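Local structure of geranyltranstransferase (Thermotoga maritima, 2FTZ) at residues R23-P28 / F120-S125; V73-F78 / F180-S185. The protein probably catalyses the condensation of geranyl diphosphate with isopentenyl diphosphate to give farnesyl diphosphate, releasing diphosphate. All coordinates share one frame; numbering follows the deposited sequence. Where two conformers were deposited one is given.

Interaction 1 of 2, residues R23-P28 / F120-S125; sequences REILRP and FFLAFS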
ATOM      1  N   ARG A  23      -7.624  -3.368 -17.788  1.00 22.23           N
ATOM      2  CA  ARG A  23      -8.795  -4.256 -17.773  1.00 24.54           C
ATOM      3  C   ARG A  23      -8.424  -5.729 -17.483  1.00 21.44           C
ATOM      4  O   ARG A  23      -9.142  -6.413 -16.760  1.00 23.51           O
ATOM      5  CB  ARG A  23      -9.615  -4.075 -19.047  1.00 25.71           C
ATOM      6  CG  ARG A  23     -10.353  -2.734 -19.100  0.50 28.42           C
ATOM      7  CD  ARG A  23     -11.374  -2.683 -20.230  0.50 28.90           C
ATOM      8  NE  ARG A  23     -12.090  -1.405 -20.266  0.50 34.97           N
ATOM      9  CZ  ARG A  23     -13.092  -1.040 -19.459  0.50 34.24           C
ATOM     10  NH1 ARG A  23     -13.537  -1.837 -18.492  0.50 31.72           N
ATOM     11  NH2 ARG A  23     -13.656   0.156 -19.628  0.50 35.31           N
ATOM     12  N   GLU A  24      -7.294  -6.210 -17.984  1.00 21.87           N
ATOM     13  CA  GLU A  24      -6.813  -7.561 -17.669  1.00 23.67           C
ATOM     14  C   GLU A  24      -6.509  -7.753 -16.197  1.00 23.06           C
ATOM     15  O   GLU A  24      -6.929  -8.774 -15.561  1.00 21.47           O
ATOM     16  CB  GLU A  24      -5.543  -7.898 -18.484  0.50 24.07           C
ATOM     17  CG  GLU A  24      -5.755  -8.236 -19.950  0.50 27.42           C
ATOM     18  CD  GLU A  24      -4.464  -8.132 -20.801  0.50 31.27           C
ATOM     19  OE1 GLU A  24      -3.381  -7.842 -20.235  0.50 41.25           O
ATOM     20  OE2 GLU A  24      -4.544  -8.320 -22.041  0.50 37.99           O
ATOM     21  N   ILE A  25      -5.736  -6.822 -15.634  1.00 23.16           N
ATOM     22  CA  ILE A  25      -5.359  -6.907 -14.238  1.00 24.88           C
ATOM     23  C   ILE A  25      -6.557  -6.796 -13.292  1.00 23.98           C
ATOM     24  O   ILE A  25      -6.586  -7.444 -12.246  1.00 22.71           O
ATOM     25  CB  ILE A  25      -4.304  -5.822 -13.886  1.00 25.06           C
ATOM     26  CG1 ILE A  25      -3.016  -6.087 -14.655  1.00 29.98           C
ATOM     27  CG2 ILE A  25      -4.045  -5.783 -12.377  1.00 27.66           C
ATOM     28  CD1 ILE A  25      -2.051  -4.888 -14.595  1.00 30.57           C
ATOM     29  N   LEU A  26      -7.512  -5.931 -13.639  1.00 19.64           N
ATOM     30  CA  LEU A  26      -8.644  -5.678 -12.792  1.00 22.85           C
ATOM     31  C   LEU A  26      -9.901  -6.476 -13.100  1.00 21.42           C
ATOM     32  O   LEU A  26     -10.935  -6.232 -12.470  1.00 21.30           O
ATOM     33  CB  LEU A  26      -8.948  -4.180 -12.780  1.00 21.89           C
ATOM     34  CG  LEU A  26      -7.826  -3.293 -12.230  1.00 24.83           C
ATOM     35  CD1 LEU A  26      -8.226  -1.831 -12.297  1.00 22.27           C
ATOM     36  CD2 LEU A  26      -7.414  -3.671 -10.812  1.00 21.21           C
ATOM     37  N   ARG A  27      -9.817  -7.462 -13.993  1.00 20.92           N
ATOM     38  CA  ARG A  27     -10.945  -8.348 -14.283  1.00 19.28           C
ATOM     39  C   ARG A  27     -11.259  -9.108 -12.987  1.00 20.84           C
ATOM     40  O   ARG A  27     -10.390  -9.829 -12.477  1.00 19.89           O
ATOM     41  CB  ARG A  27     -10.525  -9.342 -15.356  1.00 20.59           C
ATOM     42  CG  ARG A  27     -11.665 -10.250 -15.885  1.00 20.54           C
ATOM     43  CD  ARG A  27     -11.128 -11.111 -16.954  1.00 17.66           C
ATOM     44  NE  ARG A  27     -12.158 -12.017 -17.494  1.00 16.14           N
ATOM     45  CZ  ARG A  27     -11.934 -12.796 -18.533  1.00 31.10           C
ATOM     46  NH1 ARG A  27     -10.750 -12.767 -19.166  1.00 27.94           N
ATOM     47  NH2 ARG A  27     -12.908 -13.554 -18.984  1.00 28.58           N
ATOM     48  N   PRO A  28     -12.461  -8.935 -12.417  1.00 19.35           N
ATOM     49  CA  PRO A  28     -12.708  -9.658 -11.161  1.00 20.75           C
ATOM     50  C   PRO A  28     -12.538 -11.180 -11.270  1.00 20.16           C
ATOM     51  O   PRO A  28     -12.843 -11.793 -12.300  1.00 18.19           O
ATOM     52  CB  PRO A  28     -14.153  -9.268 -10.799  1.00 19.67           C
ATOM     53  CG  PRO A  28     -14.351  -7.904 -11.510  1.00 18.26           C
ATOM     54  CD  PRO A  28     -13.570  -8.023 -12.771  1.00 22.17           C
ATOM     55  N   PHE A 120      -3.342  -0.042  -4.677  1.00 22.64           N
ATOM     56  CA  PHE A 120      -1.948   0.144  -4.305  1.00 23.76           C
ATOM     57  C   PHE A 120      -1.182  -1.156  -4.302  1.00 20.95           C
ATOM     58  O   PHE A 120      -0.052  -1.229  -4.807  1.00 21.05           O
ATOM     59  CB  PHE A 120      -1.776   0.736  -2.861  1.00 23.58           C
ATOM     60  CG  PHE A 120      -2.236   2.132  -2.672  1.00 33.81           C
ATOM     61  CD1 PHE A 120      -1.739   3.165  -3.456  1.00 30.78           C
ATOM     62  CD2 PHE A 120      -3.058   2.446  -1.596  1.00 31.67           C
ATOM     63  CE1 PHE A 120      -2.135   4.521  -3.220  1.00 34.70           C
ATOM     64  CE2 PHE A 120      -3.476   3.773  -1.373  1.00 35.11           C
ATOM     65  CZ  PHE A 120      -3.014   4.801  -2.162  1.00 32.35           C
ATOM     66  N   PHE A 121      -1.764  -2.206  -3.730  1.00 21.02           N
ATOM     67  CA  PHE A 121      -1.100  -3.513  -3.708  1.00 19.72           C
ATOM     68  C   PHE A 121      -0.865  -4.115  -5.107  1.00 21.15           C
ATOM     69  O   PHE A 121       0.204  -4.664  -5.391  1.00 21.77           O
ATOM     70  CB  PHE A 121      -1.846  -4.512  -2.813  1.00 22.54           C
ATOM     71  CG  PHE A 121      -1.945  -4.089  -1.377  1.00 18.46           C
ATOM     72  CD1 PHE A 121      -1.028  -3.209  -0.797  1.00 24.16           C
ATOM     73  CD2 PHE A 121      -2.975  -4.551  -0.592  1.00 21.39           C
ATOM     74  CE1 PHE A 121      -1.187  -2.811   0.507  1.00 27.43           C
ATOM     75  CE2 PHE A 121      -3.145  -4.120   0.698  1.00 24.14           C
ATOM     76  CZ  PHE A 121      -2.212  -3.283   1.259  1.00 22.82           C
ATOM     77  N   LEU A 122      -1.861  -3.992  -5.966  1.00 20.61           N
ATOM     78  CA  LEU A 122      -1.696  -4.365  -7.362  1.00 22.85           C
ATOM     79  C   LEU A 122      -0.612  -3.564  -8.074  1.00 24.67           C
ATOM     80  O   LEU A 122       0.126  -4.108  -8.891  1.00 21.95           O
ATOM     81  CB  LEU A 122      -3.021  -4.309  -8.054  1.00 23.40           C
ATOM     82  CG  LEU A 122      -3.970  -5.459  -7.684  1.00 24.03           C
ATOM     83  CD1 LEU A 122      -5.311  -5.246  -8.391  1.00 25.52           C
ATOM     84  CD2 LEU A 122      -3.435  -6.859  -7.979  1.00 23.68           C
ATOM     85  N   ALA A 123      -0.486  -2.280  -7.741  1.00 23.07           N
ATOM     86  CA  ALA A 123       0.567  -1.456  -8.328  1.00 23.50           C
ATOM     87  C   ALA A 123       1.925  -2.036  -7.942  1.00 22.18           C
ATOM     88  O   ALA A 123       2.807  -2.161  -8.811  1.00 21.87           O
ATOM     89  CB  ALA A 123       0.399   0.017  -7.877  1.00 19.08           C
ATOM     90  N   PHE A 124       2.157  -2.292  -6.643  1.00 21.47           N
ATOM     91  CA  PHE A 124       3.388  -2.932  -6.194  1.00 21.92           C
ATOM     92  C   PHE A 124       3.590  -4.310  -6.848  1.00 21.14           C
ATOM     93  O   PHE A 124       4.712  -4.652  -7.226  1.00 23.43           O
ATOM     94  CB  PHE A 124       3.444  -3.075  -4.671  1.00 22.48           C
ATOM     95  CG  PHE A 124       3.792  -1.804  -3.935  1.00 22.30           C
ATOM     96  CD1 PHE A 124       5.133  -1.377  -3.844  1.00 23.68           C
ATOM     97  CD2 PHE A 124       2.800  -1.005  -3.348  1.00 27.81           C
ATOM     98  CE1 PHE A 124       5.458  -0.249  -3.148  1.00 24.89           C
ATOM     99  CE2 PHE A 124       3.156   0.196  -2.654  1.00 29.68           C
ATOM    100  CZ  PHE A 124       4.442   0.572  -2.595  1.00 27.78           C
ATOM    101  N   SER A 125       2.522  -5.085  -7.039  1.00 22.55           N
ATOM    102  CA  SER A 125       2.654  -6.388  -7.678  1.00 26.51           C
ATOM    103  C   SER A 125       3.162  -6.226  -9.127  1.00 22.99           C
ATOM    104  O   SER A 125       3.991  -7.004  -9.596  1.00 25.75           O
ATOM    105  CB  SER A 125       1.325  -7.148  -7.679  0.50 26.14           C
ATOM    106  OG  SER A 125       1.481  -8.412  -8.303  0.50 31.17           O
TER
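Leu122, on helix 109-127, meets Ile25 and Leu26 of the segment 23-28, a helix-to-helix contact in the all-alpha isoprenoid synthase fold. The contact is apolar throughout, with no hydrogen bond between the two segments, and it is small: 96 Å² is buried in all. With Ile25 CA 8.2 Å from Leu122 CA, branched aliphatic side chains can fill the gap with their terminal methyls. Leu26 does this by its shape. Its CB does not aim straight at helix 109-127, but CG lies anti to the carbonyl carbon (chi1 -62°), and CD2 swings in to touch Leu122.

Around the contact, Leu26 also packs on Leu39 and Ala42 of helix 33-43, while Leu122 reaches Tyr144 of the second subunit. A bound ethanediol, probably from the crystallisation liquor, lies beside Leu122, in keeping with its partly exposed position.

One methyl of Leu122 does all the touching. CD1 lies 3.6 Å from Leu26 CD2, where the two side chains run at a slant to each other, and the same CD1 approaches Ile25 more loosely, its distance to Ile25 CG2 being 4.2 Å.

Interaction 2 of 2, residues V73-F78 / F180-S185; sequences VAVELF and FAFCFS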
ATOM      1  N   VAL A  73       1.607   0.890 -16.214  1.00 22.93           N
ATOM      2  CA  VAL A  73       0.382   0.392 -15.580  1.00 24.00           C
ATOM      3  C   VAL A  73       0.459   0.504 -14.063  1.00 24.02           C
ATOM      4  O   VAL A  73      -0.511   0.890 -13.421  1.00 23.05           O
ATOM      5  CB  VAL A  73       0.082  -1.049 -15.974  1.00 27.60           C
ATOM      6  CG1 VAL A  73      -1.057  -1.608 -15.127  1.00 29.58           C
ATOM      7  CG2 VAL A  73      -0.301  -1.095 -17.473  1.00 33.58           C
ATOM      8  N   ALA A  74       1.607   0.176 -13.482  1.00 24.21           N
ATOM      9  CA  ALA A  74       1.814   0.385 -12.042  1.00 24.54           C
ATOM     10  C   ALA A  74       1.541   1.814 -11.589  1.00 23.98           C
ATOM     11  O   ALA A  74       0.824   2.060 -10.597  1.00 23.15           O
ATOM     12  CB  ALA A  74       3.217  -0.014 -11.638  1.00 26.38           C
ATOM     13  N   VAL A  75       2.105   2.774 -12.310  1.00 22.15           N
ATOM     14  CA  VAL A  75       1.912   4.175 -11.967  1.00 22.17           C
ATOM     15  C   VAL A  75       0.426   4.585 -12.045  1.00 21.89           C
ATOM     16  O   VAL A  75      -0.071   5.289 -11.156  1.00 23.86           O
ATOM     17  CB  VAL A  75       2.838   5.081 -12.792  0.50 22.48           C
ATOM     18  CG1 VAL A  75       2.359   6.494 -12.745  0.50 18.47           C
ATOM     19  CG2 VAL A  75       4.300   4.973 -12.237  0.50 20.08           C
ATOM     20  N   GLU A  76      -0.275   4.104 -13.058  1.00 20.80           N
ATOM     21  CA  GLU A  76      -1.664   4.465 -13.204  1.00 23.09           C
ATOM     22  C   GLU A  76      -2.556   3.835 -12.116  1.00 22.07           C
ATOM     23  O   GLU A  76      -3.503   4.455 -11.646  1.00 24.10           O
ATOM     24  CB  GLU A  76      -2.152   4.071 -14.579  1.00 25.32           C
ATOM     25  CG  GLU A  76      -3.522   4.673 -14.948  1.00 25.21           C
ATOM     26  CD  GLU A  76      -3.608   6.218 -15.003  1.00 29.06           C
ATOM     27  OE1 GLU A  76      -2.626   7.005 -14.836  1.00 25.02           O
ATOM     28  OE2 GLU A  76      -4.751   6.673 -15.086  1.00 29.56           O
ATOM     29  N   LEU A  77      -2.253   2.609 -11.733  1.00 22.08           N
ATOM     30  CA  LEU A  77      -3.017   1.900 -10.675  1.00 21.72           C
ATOM     31  C   LEU A  77      -2.797   2.633  -9.363  1.00 22.27           C
ATOM     32  O   LEU A  77      -3.716   2.866  -8.598  1.00 23.26           O
ATOM     33  CB  LEU A  77      -2.557   0.429 -10.583  1.00 20.62           C
ATOM     34  CG  LEU A  77      -2.943  -0.562 -11.685  1.00 24.72           C
ATOM     35  CD1 LEU A  77      -2.315  -1.954 -11.440  1.00 27.05           C
ATOM     36  CD2 LEU A  77      -4.446  -0.649 -11.818  1.00 27.58           C
ATOM     37  N   PHE A  78      -1.561   3.026  -9.129  1.00 21.86           N
ATOM     38  CA  PHE A  78      -1.219   3.780  -7.913  1.00 22.70           C
ATOM     39  C   PHE A  78      -1.931   5.119  -7.859  1.00 21.78           C
ATOM     40  O   PHE A  78      -2.548   5.485  -6.838  1.00 23.43           O
ATOM     41  CB  PHE A  78       0.285   3.988  -7.797  1.00 25.09           C
ATOM     42  CG  PHE A  78       0.710   4.414  -6.408  1.00 26.68           C
ATOM     43  CD1 PHE A  78       0.746   5.737  -6.065  1.00 33.67           C
ATOM     44  CD2 PHE A  78       1.034   3.470  -5.444  1.00 27.02           C
ATOM     45  CE1 PHE A  78       1.110   6.122  -4.759  1.00 34.11           C
ATOM     46  CE2 PHE A  78       1.424   3.868  -4.150  1.00 30.85           C
ATOM     47  CZ  PHE A  78       1.459   5.156  -3.826  1.00 27.03           C
ATOM     48  N   PHE A 180       5.488  12.006 -10.702  1.00 22.98           N
ATOM     49  CA  PHE A 180       6.122  12.409 -11.968  1.00 22.64           C
ATOM     50  C   PHE A 180       7.622  12.224 -11.979  1.00 22.39           C
ATOM     51  O   PHE A 180       8.179  11.856 -13.011  1.00 21.69           O
ATOM     52  CB  PHE A 180       5.724  13.859 -12.279  1.00 22.59           C
ATOM     53  CG  PHE A 180       4.334  13.980 -12.786  1.00 23.90           C
ATOM     54  CD1 PHE A 180       3.987  13.433 -13.988  1.00 23.83           C
ATOM     55  CD2 PHE A 180       3.357  14.617 -12.037  1.00 22.48           C
ATOM     56  CE1 PHE A 180       2.649  13.556 -14.464  1.00 23.56           C
ATOM     57  CE2 PHE A 180       2.070  14.769 -12.509  1.00 29.66           C
ATOM     58  CZ  PHE A 180       1.720  14.255 -13.711  1.00 23.70           C
ATOM     59  N   ALA A 181       8.292  12.477 -10.849  1.00 22.23           N
ATOM     60  CA  ALA A 181       9.708  12.214 -10.697  1.00 22.58           C
ATOM     61  C   ALA A 181      10.012  10.759 -11.013  1.00 22.00           C
ATOM     62  O   ALA A 181      10.953  10.478 -11.738  1.00 19.52           O
ATOM     63  CB  ALA A 181      10.219  12.583  -9.267  1.00 23.76           C
ATOM     64  N   PHE A 182       9.168   9.858 -10.514  1.00 21.95           N
ATOM     65  CA  PHE A 182       9.289   8.438 -10.809  1.00 21.53           C
ATOM     66  C   PHE A 182       9.030   8.121 -12.289  1.00 21.33           C
ATOM     67  O   PHE A 182       9.740   7.291 -12.874  1.00 21.67           O
ATOM     68  CB  PHE A 182       8.379   7.598  -9.911  1.00 20.63           C
ATOM     69  CG  PHE A 182       8.439   6.128 -10.213  1.00 21.14           C
ATOM     70  CD1 PHE A 182       9.471   5.354  -9.696  1.00 20.22           C
ATOM     71  CD2 PHE A 182       7.513   5.527 -11.056  1.00 22.10           C
ATOM     72  CE1 PHE A 182       9.578   4.006 -10.016  1.00 22.26           C
ATOM     73  CE2 PHE A 182       7.601   4.216 -11.364  1.00 21.59           C
ATOM     74  CZ  PHE A 182       8.648   3.424 -10.844  1.00 19.99           C
ATOM     75  N   CYS A 183       8.015   8.731 -12.882  1.00 21.66           N
ATOM     76  CA  CYS A 183       7.745   8.523 -14.304  1.00 22.74           C
ATOM     77  C   CYS A 183       8.933   8.925 -15.184  1.00 23.57           C
ATOM     78  O   CYS A 183       9.226   8.289 -16.181  1.00 24.25           O
ATOM     79  CB  CYS A 183       6.518   9.326 -14.743  1.00 22.92           C
ATOM     80  SG  CYS A 183       4.949   8.746 -14.087  1.00 27.16           S
ATOM     81  N   PHE A 184       9.583  10.027 -14.819  1.00 21.58           N
ATOM     82  CA  PHE A 184      10.766  10.547 -15.571  1.00 22.78           C
ATOM     83  C   PHE A 184      11.989   9.622 -15.355  1.00 24.71           C
ATOM     84  O   PHE A 184      12.758   9.430 -16.251  1.00 25.32           O
ATOM     85  CB  PHE A 184      11.110  11.959 -15.113  1.00 22.34           C
ATOM     86  CG  PHE A 184      10.366  13.073 -15.822  1.00 22.46           C
ATOM     87  CD1 PHE A 184       8.983  13.102 -15.871  1.00 23.38           C
ATOM     88  CD2 PHE A 184      11.070  14.146 -16.334  1.00 23.70           C
ATOM     89  CE1 PHE A 184       8.310  14.163 -16.466  1.00 29.05           C
ATOM     90  CE2 PHE A 184      10.402  15.237 -16.879  1.00 23.41           C
ATOM     91  CZ  PHE A 184       9.023  15.221 -16.992  1.00 26.98           C
ATOM     92  N   SER A 185      12.141   9.100 -14.138  1.00 22.86           N
ATOM     93  CA  SER A 185      13.273   8.289 -13.653  1.00 22.87           C
ATOM     94  C   SER A 185      13.271   6.866 -14.150  1.00 22.20           C
ATOM     95  O   SER A 185      14.315   6.295 -14.524  1.00 24.66           O
ATOM     96  CB  SER A 185      13.103   8.096 -12.121  1.00 28.12           C
ATOM     97  OG  SER A 185      13.610   9.131 -11.460  1.00 34.66           O
TER
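Val75 on helix 69-87 sets its two methyls against two consecutive residues of helix 177-189, one on Phe182 and the other on Cys183. This is helix-to-helix packing in the buried interior of the all-alpha isoprenoid synthase fold, and Val75 makes its tight part. CG2 comes in at the edge of the Phe182 ring, near the ring plane, and lies 3.5 Å from Phe182 CD2 and equally close to CE2, so it faces the CD2-CE2 bond from outside the ring. The ring gets there because its CG is anti to the backbone N (chi1 178°), which sends the phenyl group out toward helix 69-87. CG1 of Val75 packs 3.7 Å from Cys183 SG, a methyl against a soft, polarisable sulfur, which suits a buried apolar place. A beta-branched valine fits the spot, since both methyls leave directly from CB and can bridge neighbouring residues. Val75 was modelled in two conformers, so this pairing describes one of them.

Beside Val75 the other side chains of these segments do not meet, though this looser part is still buried. Ala74 CB comes no nearer than 6.1 Å to the segment 180-185. Glu76 takes no part in the contact; its carboxylate forms a salt bridge with Arg48 through OE2. On helix 177-189, Ser185 OG donates to Ala181 O at 3.0 Å from above the carbonyl plane, while Ser185 N reaches that oxygen from the opposite face; the hydroxyl thus spends its proton within its own helix.

Helix 49-61 fills in beside the pair, its Arg50 touching both Val75 and Phe180. Phe139 of helix 136-143 meets Phe182 edge to face, and helices 19-26 and 109-127 also pack against helix 69-87.

In the fold
Helix 69-87 ties the two contacts together. It takes part in interaction 2 directly and also backs interaction 1, where Ile25 CD1 lies 3.5 Å from Val73 CG1 and the rings of Phe120 and Phe78 meet. Interaction 2 is the core contact, its centre about 7 Å from the chain centre, with all its touching residues buried; the centre of interaction 1 lies about 16 Å out and is partly open. Both are apolar, but the chemistry shifts inward from aliphatic methyls alone to methyl against aromatic edge and sulfur. Helix 109-127 also faces the second subunit, where Phe124 stacks on its counterpart, Phe124 of that subunit, so interaction 1 joins helix 19-26 to a helix of the dimer interface.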